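Local coordinates for hypothetical Membrane Spanning Protein (Bacillus cereus, PDB 2FB5) that catalyses the condensation of two ATP molecules into cyclic di-AMP as a diadenylate cyclase, and is required for efficient spore formation, at residues Ile84-Leu87 against Ser88-His92; Leu118-Pro121 against Leu122-Ile126; Pro162-Gly165 against Thr166-Ala170. All coordinates share one frame; numbering follows the deposited sequence.

Contact 1: Ile84-Leu87 against Ser88-His92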
loop_
_atom_site.group_PDB
_atom_site.type_symbol
_atom_site.label_atom_id
_atom_site.label_comp_id
_atom_site.label_asym_id
_atom_site.label_seq_id
_atom_site.Cartn_x
_atom_site.Cartn_y
_atom_site.Cartn_z
ATOM N N ILE A 84 -28.604 -6.785 -5.777
ATOM C CA ILE A 84 -28.989 -6.679 -4.370
ATOM C C ILE A 84 -30.094 -5.651 -4.129
ATOM O O ILE A 84 -31.019 -5.913 -3.366
ATOM C CB ILE A 84 -27.763 -6.340 -3.478
ATOM C CG1 ILE A 84 -26.818 -7.556 -3.353
ATOM C CG2 ILE A 84 -28.199 -5.843 -2.108
ATOM C CD1 ILE A 84 -27.412 -8.759 -2.700
ATOM N N GLN A 85 -29.978 -4.491 -4.771
ATOM C CA GLN A 85 -30.993 -3.439 -4.698
ATOM C C GLN A 85 -32.333 -3.958 -5.196
ATOM O O GLN A 85 -33.363 -3.724 -4.566
ATOM C CB GLN A 85 -30.572 -2.216 -5.525
ATOM C CG GLN A 85 -29.414 -1.394 -4.937
ATOM C CD GLN A 85 -28.841 -0.356 -5.921
ATOM O OE1 GLN A 85 -29.069 -0.420 -7.133
ATOM N NE2 GLN A 85 -28.084 0.594 -5.394
ATOM N N HIS A 86 -32.315 -4.665 -6.326
ATOM C CA HIS A 86 -33.527 -5.197 -6.936
ATOM C C HIS A 86 -34.175 -6.284 -6.102
ATOM O O HIS A 86 -35.397 -6.296 -5.923
ATOM C CB HIS A 86 -33.219 -5.721 -8.338
ATOM C CG HIS A 86 -32.972 -4.638 -9.339
ATOM N ND1 HIS A 86 -32.444 -4.885 -10.588
ATOM C CD2 HIS A 86 -33.177 -3.301 -9.276
ATOM C CE1 HIS A 86 -32.347 -3.749 -11.257
ATOM N NE2 HIS A 86 -32.781 -2.773 -10.481
ATOM N N LEU A 87 -33.346 -7.190 -5.583
ATOM C CA LEU A 87 -33.814 -8.245 -4.697
ATOM C C LEU A 87 -34.388 -7.676 -3.401
ATOM O O LEU A 87 -35.424 -8.142 -2.919
ATOM C CB LEU A 87 -32.681 -9.239 -4.397
ATOM C CG LEU A 87 -32.203 -10.031 -5.629
ATOM C CD1 LEU A 87 -30.786 -10.579 -5.443
ATOM C CD2 LEU A 87 -33.177 -11.146 -5.958
ATOM N N SER A 88 -33.707 -6.681 -2.838
ATOM C CA SER A 88 -34.182 -6.008 -1.626
ATOM C C SER A 88 -35.577 -5.407 -1.828
ATOM O O SER A 88 -36.484 -5.640 -1.031
ATOM C CB SER A 88 -33.200 -4.917 -1.199
ATOM O OG SER A 88 -33.707 -4.220 -0.073
ATOM N N ALA A 89 -35.743 -4.653 -2.911
ATOM C CA ALA A 89 -37.021 -4.022 -3.235
ATOM C C ALA A 89 -38.170 -5.035 -3.323
ATOM O O ALA A 89 -39.288 -4.767 -2.853
ATOM C CB ALA A 89 -36.892 -3.240 -4.520
ATOM N N ARG A 90 -37.886 -6.197 -3.907
ATOM C CA ARG A 90 -38.873 -7.247 -4.114
ATOM C C ARG A 90 -38.988 -8.151 -2.879
ATOM O O ARG A 90 -39.831 -9.045 -2.839
ATOM C CB ARG A 90 -38.500 -8.088 -5.351
ATOM C CG ARG A 90 -38.539 -7.335 -6.697
ATOM C CD ARG A 90 -37.741 -8.090 -7.785
ATOM N NE ARG A 90 -37.307 -7.229 -8.895
ATOM C CZ ARG A 90 -36.255 -7.471 -9.689
ATOM N NH1 ARG A 90 -35.500 -8.556 -9.517
ATOM N NH2 ARG A 90 -35.949 -6.619 -10.663
ATOM N N LYS A 91 -38.142 -7.911 -1.877
ATOM C CA LYS A 91 -38.045 -8.783 -0.705
ATOM C C LYS A 91 -37.802 -10.247 -1.067
ATOM O O LYS A 91 -38.432 -11.147 -0.504
ATOM C CB LYS A 91 -39.280 -8.642 0.206
ATOM C CG LYS A 91 -39.425 -7.262 0.854
ATOM C CD LYS A 91 -40.527 -7.271 1.928
ATOM C CE LYS A 91 -40.707 -5.889 2.541
ATOM N NZ LYS A 91 -41.038 -4.856 1.501
ATOM N N HIS A 92 -36.878 -10.477 -2.000
ATOM C CA HIS A 92 -36.448 -11.826 -2.363
ATOM C C HIS A 92 -35.190 -12.186 -1.603
ATOM O O HIS A 92 -34.150 -11.537 -1.786
ATOM C CB HIS A 92 -36.151 -11.936 -3.859
ATOM C CG HIS A 92 -37.351 -11.773 -4.739
ATOM N ND1 HIS A 92 -37.253 -11.587 -6.101
ATOM C CD2 HIS A 92 -38.675 -11.749 -4.451
ATOM C CE1 HIS A 92 -38.466 -11.472 -6.617
ATOM N NE2 HIS A 92 -39.347 -11.567 -5.636
#
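A Schellman motif ends helix 77-90, and Leu87 O lies at its centre: His92 N reaches back to Leu87 O at 2.9 Å with a nearly straight N-H (165°), while Lys91 N bonds to Ser88 O. Lys91 takes a positive phi of 54°, which turns the chain out of the helix and makes the backward bonds possible. Upstream, Ser88 N to Ile84 O (2.8 Å) and Ala89 N to Gln85 O continue the regular helical pattern, and the bond from Arg90 N to His86 O stretches to 3.2 Å in the last turn. On one flank the side chains of His86 and Arg90 run side by side in the same direction, their planes 33° apart. The guanidinium lays one face against His86 CB, with Arg90 NH2 3.7 Å from that carbon. Nearer the backbone, Arg90 CB sits over the centre of one face of the His92 ring, and Leu87 CD2 approaches the edge of the same ring and touches His92 CB at 3.7 Å. Tyr128 meets the His92 ring edge-to-face, and Ser88 OG bonds to Gly190 O. Both His86 ND1 and Arg90 NH1 are engaged by the carboxylate of Glu124; this shared anion probably favours a positive charge on the pair and holds the guanidinium alongside His86.

Contact 2: Leu118-Pro121 against Leu122-Ile126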
loop_
_atom_site.group_PDB
_atom_site.type_symbol
_atom_site.label_atom_id
_atom_site.label_comp_id
_atom_site.label_asym_id
_atom_site.label_seq_id
_atom_site.Cartn_x
_atom_site.Cartn_y
_atom_site.Cartn_z
ATOM N N LEU A 118 -21.047 -13.323 -14.616
ATOM C CA LEU A 118 -21.872 -12.679 -13.594
ATOM C C LEU A 118 -22.551 -11.468 -14.190
ATOM O O LEU A 118 -21.875 -10.559 -14.685
ATOM C CB LEU A 118 -21.027 -12.235 -12.406
ATOM C CG LEU A 118 -21.746 -11.647 -11.176
ATOM C CD1 LEU A 118 -20.847 -11.761 -9.976
ATOM C CD2 LEU A 118 -22.169 -10.192 -11.365
ATOM N N THR A 119 -23.888 -11.462 -14.149
ATOM C CA THR A 119 -24.666 -10.272 -14.532
ATOM C C THR A 119 -25.736 -10.107 -13.468
ATOM O O THR A 119 -26.052 -11.061 -12.761
ATOM C CB THR A 119 -25.404 -10.424 -15.868
ATOM O OG1 THR A 119 -26.275 -11.565 -15.819
ATOM C CG2 THR A 119 -24.447 -10.518 -17.051
ATOM N N ALA A 120 -26.287 -8.906 -13.347
ATOM C CA ALA A 120 -27.404 -8.699 -12.441
ATOM C C ALA A 120 -28.649 -9.535 -12.804
ATOM O O ALA A 120 -29.185 -10.211 -11.925
ATOM C CB ALA A 120 -27.725 -7.202 -12.286
ATOM N N PRO A 121 -29.113 -9.527 -14.083
ATOM C CA PRO A 121 -30.251 -10.420 -14.373
ATOM C C PRO A 121 -30.042 -11.884 -13.914
ATOM O O PRO A 121 -30.976 -12.508 -13.415
ATOM C CB PRO A 121 -30.379 -10.341 -15.890
ATOM C CG PRO A 121 -29.908 -8.931 -16.222
ATOM C CD PRO A 121 -28.748 -8.715 -15.266
ATOM N N LEU A 122 -28.838 -12.429 -14.074
ATOM C CA LEU A 122 -28.639 -13.822 -13.680
ATOM C C LEU A 122 -28.718 -14.008 -12.156
ATOM O O LEU A 122 -29.337 -14.966 -11.654
ATOM C CB LEU A 122 -27.338 -14.383 -14.266
ATOM C CG LEU A 122 -26.972 -15.815 -13.837
ATOM C CD1 LEU A 122 -28.091 -16.811 -14.162
ATOM C CD2 LEU A 122 -25.677 -16.253 -14.507
ATOM N N LEU A 123 -28.116 -13.098 -11.407
ATOM C CA LEU A 123 -28.195 -13.181 -9.941
ATOM C C LEU A 123 -29.654 -13.076 -9.498
ATOM O O LEU A 123 -30.103 -13.796 -8.601
ATOM C CB LEU A 123 -27.365 -12.075 -9.280
ATOM C CG LEU A 123 -25.841 -12.184 -9.328
ATOM C CD1 LEU A 123 -25.206 -10.858 -8.932
ATOM C CD2 LEU A 123 -25.377 -13.307 -8.396
ATOM N N GLU A 124 -30.397 -12.172 -10.129
ATOM C CA GLU A 124 -31.794 -11.970 -9.751
ATOM C C GLU A 124 -32.664 -13.173 -10.112
ATOM O O GLU A 124 -33.583 -13.518 -9.378
ATOM C CB GLU A 124 -32.352 -10.689 -10.375
ATOM C CG GLU A 124 -31.703 -9.402 -9.866
ATOM C CD GLU A 124 -32.098 -8.196 -10.711
ATOM O OE1 GLU A 124 -33.268 -8.151 -11.135
ATOM O OE2 GLU A 124 -31.263 -7.301 -10.951
ATOM N N SER A 125 -32.353 -13.807 -11.240
ATOM C CA SER A 125 -33.041 -15.005 -11.685
ATOM C C SER A 125 -32.800 -16.169 -10.704
ATOM O O SER A 125 -33.734 -16.889 -10.329
ATOM C CB SER A 125 -32.553 -15.363 -13.090
ATOM O OG SER A 125 -33.130 -16.569 -13.547
ATOM N N ILE A 126 -31.554 -16.336 -10.276
ATOM C CA ILE A 126 -31.196 -17.408 -9.327
ATOM C C ILE A 126 -32.021 -17.335 -8.041
ATOM O O ILE A 126 -32.444 -18.369 -7.510
ATOM C CB ILE A 126 -29.680 -17.395 -9.003
ATOM C CG1 ILE A 126 -28.889 -17.887 -10.232
ATOM C CG2 ILE A 126 -29.360 -18.284 -7.756
ATOM C CD1 ILE A 126 -27.380 -17.523 -10.234
#
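Thr119 holds the first turn of helix 120-126 through both its hydroxyl and its carbonyl oxygen. Its hydroxyl OG1 accepts from Leu122 N at 3.2 Å, the N-cap bond, and its carbonyl O accepts from Leu123 N at 3.2 Å. With chi1 at 57°, OG1 stands between the backbone N and the carbonyl carbon of Thr119, facing Leu122 N, and it also packs on Leu122 CB at 3.4 Å. The next two helical bonds are shorter: Glu124 N meets Ala120 O at 2.9 Å, nearly along the C=O axis, and Ser125 N meets Pro121 O at the same length but less straight. The Glu124 chain, extended beyond CG, runs back along the turn past Ala120, its CG 3.4 Å from Ala120 O and its OE2 3.8 Å from Ala120 CB. The carboxylate finds its polar partners on helix 77-90, with OE2 bonded to His86 and OE1 in a salt bridge to Arg90. On the inner face Leu118 CD2 meets Leu123 CD1 at 3.9 Å, the two side chains crossing obliquely. Ile145 touches both leucines, Phe79 and Ile80 pack on Leu118, and Val138 packs on Leu123. Pro121, with no amide hydrogen to leave unpaired, suits the first turn. Together these features form a threonine N-cap with a hydrophobic staple from Leu118 (N') to Leu123 (N4), at the junction of strand 112-117 and the helix that follows.

Contact 3: Pro162-Gly165 against Thr166-Ala170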
loop_
_atom_site.group_PDB
_atom_site.type_symbol
_atom_site.label_atom_id
_atom_site.label_comp_id
_atom_site.label_asym_id
_atom_site.label_seq_id
_atom_site.Cartn_x
_atom_site.Cartn_y
_atom_site.Cartn_z
ATOM N N PRO A 162 -30.982 -13.546 18.085
ATOM C CA PRO A 162 -31.803 -14.771 18.058
ATOM C C PRO A 162 -32.929 -14.759 17.011
ATOM O O PRO A 162 -33.484 -15.815 16.689
ATOM C CB PRO A 162 -32.393 -14.831 19.474
ATOM C CG PRO A 162 -31.560 -13.873 20.295
ATOM C CD PRO A 162 -31.182 -12.794 19.337
ATOM N N GLU A 163 -33.257 -13.580 16.488
ATOM C CA GLU A 163 -34.261 -13.454 15.432
ATOM C C GLU A 163 -33.688 -13.714 14.027
ATOM O O GLU A 163 -34.400 -13.544 13.020
ATOM C CB GLU A 163 -34.927 -12.071 15.482
ATOM C CG GLU A 163 -35.778 -11.800 16.740
ATOM C CD GLU A 163 -37.032 -12.676 16.841
ATOM O OE1 GLU A 163 -37.592 -13.075 15.793
ATOM O OE2 GLU A 163 -37.464 -12.957 17.982
ATOM N N LEU A 164 -32.416 -14.121 13.957
ATOM C CA LEU A 164 -31.748 -14.361 12.665
ATOM C C LEU A 164 -32.088 -15.727 12.094
ATOM O O LEU A 164 -31.940 -16.745 12.770
ATOM C CB LEU A 164 -30.222 -14.230 12.774
ATOM C CG LEU A 164 -29.586 -12.865 13.049
ATOM C CD1 LEU A 164 -28.087 -13.038 13.252
ATOM C CD2 LEU A 164 -29.875 -11.839 11.958
ATOM N N GLY A 165 -32.522 -15.726 10.835
ATOM C CA GLY A 165 -32.821 -16.950 10.100
ATOM C C GLY A 165 -31.580 -17.640 9.567
ATOM O O GLY A 165 -30.455 -17.176 9.772
ATOM N N THR A 166 -31.794 -18.751 8.871
ATOM C CA THR A 166 -30.697 -19.601 8.411
ATOM C C THR A 166 -29.801 -18.925 7.360
ATOM O O THR A 166 -28.602 -19.199 7.321
ATOM C CB THR A 166 -31.205 -20.968 7.892
ATOM O OG1 THR A 166 -32.216 -20.744 6.910
ATOM C CG2 THR A 166 -31.806 -21.794 9.024
ATOM N N ARG A 167 -30.371 -18.050 6.528
ATOM C CA ARG A 167 -29.581 -17.271 5.571
ATOM C C ARG A 167 -28.521 -16.442 6.282
ATOM O O ARG A 167 -27.345 -16.455 5.910
ATOM C CB ARG A 167 -30.464 -16.312 4.769
ATOM C CG ARG A 167 -30.686 -16.709 3.354
ATOM C CD ARG A 167 -31.525 -15.675 2.625
ATOM N NE ARG A 167 -32.365 -16.357 1.650
ATOM C CZ ARG A 167 -33.627 -16.701 1.874
ATOM N NH1 ARG A 167 -34.204 -16.403 3.030
ATOM N NH2 ARG A 167 -34.315 -17.332 0.940
ATOM N N HIS A 168 -28.951 -15.710 7.303
ATOM C CA HIS A 168 -28.052 -14.840 8.041
ATOM C C HIS A 168 -27.036 -15.652 8.833
ATOM O O HIS A 168 -25.862 -15.295 8.892
ATOM C CB HIS A 168 -28.844 -13.904 8.952
ATOM C CG HIS A 168 -29.719 -12.951 8.203
ATOM N ND1 HIS A 168 -29.319 -11.672 7.878
ATOM C CD2 HIS A 168 -30.963 -13.099 7.691
ATOM C CE1 HIS A 168 -30.286 -11.066 7.212
ATOM N NE2 HIS A 168 -31.294 -11.912 7.082
ATOM N N ARG A 169 -27.485 -16.747 9.433
ATOM C CA ARG A 169 -26.573 -17.616 10.184
ATOM C C ARG A 169 -25.526 -18.296 9.301
ATOM O O ARG A 169 -24.427 -18.583 9.765
ATOM C CB ARG A 169 -27.357 -18.675 10.959
ATOM C CG ARG A 169 -28.241 -18.123 12.064
ATOM C CD ARG A 169 -29.030 -19.270 12.717
ATOM N NE ARG A 169 -28.123 -20.259 13.322
ATOM C CZ ARG A 169 -28.402 -21.555 13.486
ATOM N NH1 ARG A 169 -29.573 -22.054 13.093
ATOM N NH2 ARG A 169 -27.501 -22.359 14.039
ATOM N N ALA A 170 -25.873 -18.566 8.041
ATOM C CA ALA A 170 -24.939 -19.185 7.090
ATOM C C ALA A 170 -23.868 -18.186 6.656
ATOM O O ALA A 170 -22.695 -18.541 6.498
ATOM C CB ALA A 170 -25.691 -19.717 5.874
#
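Leu164 and His168 meet at the start of helix 166-175, the branch methyl CD2 of the leucine lying 3.8 Å from His168 CB. The two side chains cross at about a right angle. Both CB atoms point into the contact, and Leu164 CB comes within 4.1 Å of His168 CB. In Leu164, CG lies anti to the carbonyl carbon (chi1 -68°), and the second torsion sends CD1 out along the chain and leaves CD2 as the branch beside His168. Alongside, the aliphatic part of Arg169 lies over the backbone of the incoming loop: its CG is 3.3 Å from Gly165 O and its CD is 3.9 Å from Leu164 O.

Gly165 holds the N-cap position, where the loop that follows strand 144-150 passes into the helix, but it has no side chain with which to cap the first turn. Its carbonyl instead starts the helical bonding, accepting Arg169 N at a Gly165 O to Arg169 N distance of 3.0 Å. That bond is straight at the hydrogen (163°), the donor lies in the carbonyl plane, and it sets the first turn on which His168 and Arg169 stand. One residue further on, Ala170 N bonds to Thr166 O, continuing the helical pattern.

Further out, Leu200 of strand 199-203 touches both Leu164 and His168, placing the pair against the sheet; Val184 and Ser186 also pack on the histidine. Arg169 bends at chi3 (61°), turning its guanidinium off the line of the chain, and NH2 bonds to Thr155 O in the loop beyond strand 144-150. Arg167 heads away from the contact into a salt bridge with Glu187.

Along the chain the three contacts come in series, contact 1 at the end of helix 77-90, contact 2 at the start of helix 120-126 and contact 3 at the start of helix 166-175, all in the DisA-type nucleotide-binding domain. Contacts 1 and 2 have centres about 12 Å apart and are joined directly through Glu124, while Leu87 CD2 also packs on Glu124 CA. Contact 3 stands apart, its centre about 18 Å from that of contact 1 and about 23 Å from that of contact 2. All three pack on strands of one mixed sheet, so one helix end and two helix starts are fixed to the same cyclase core.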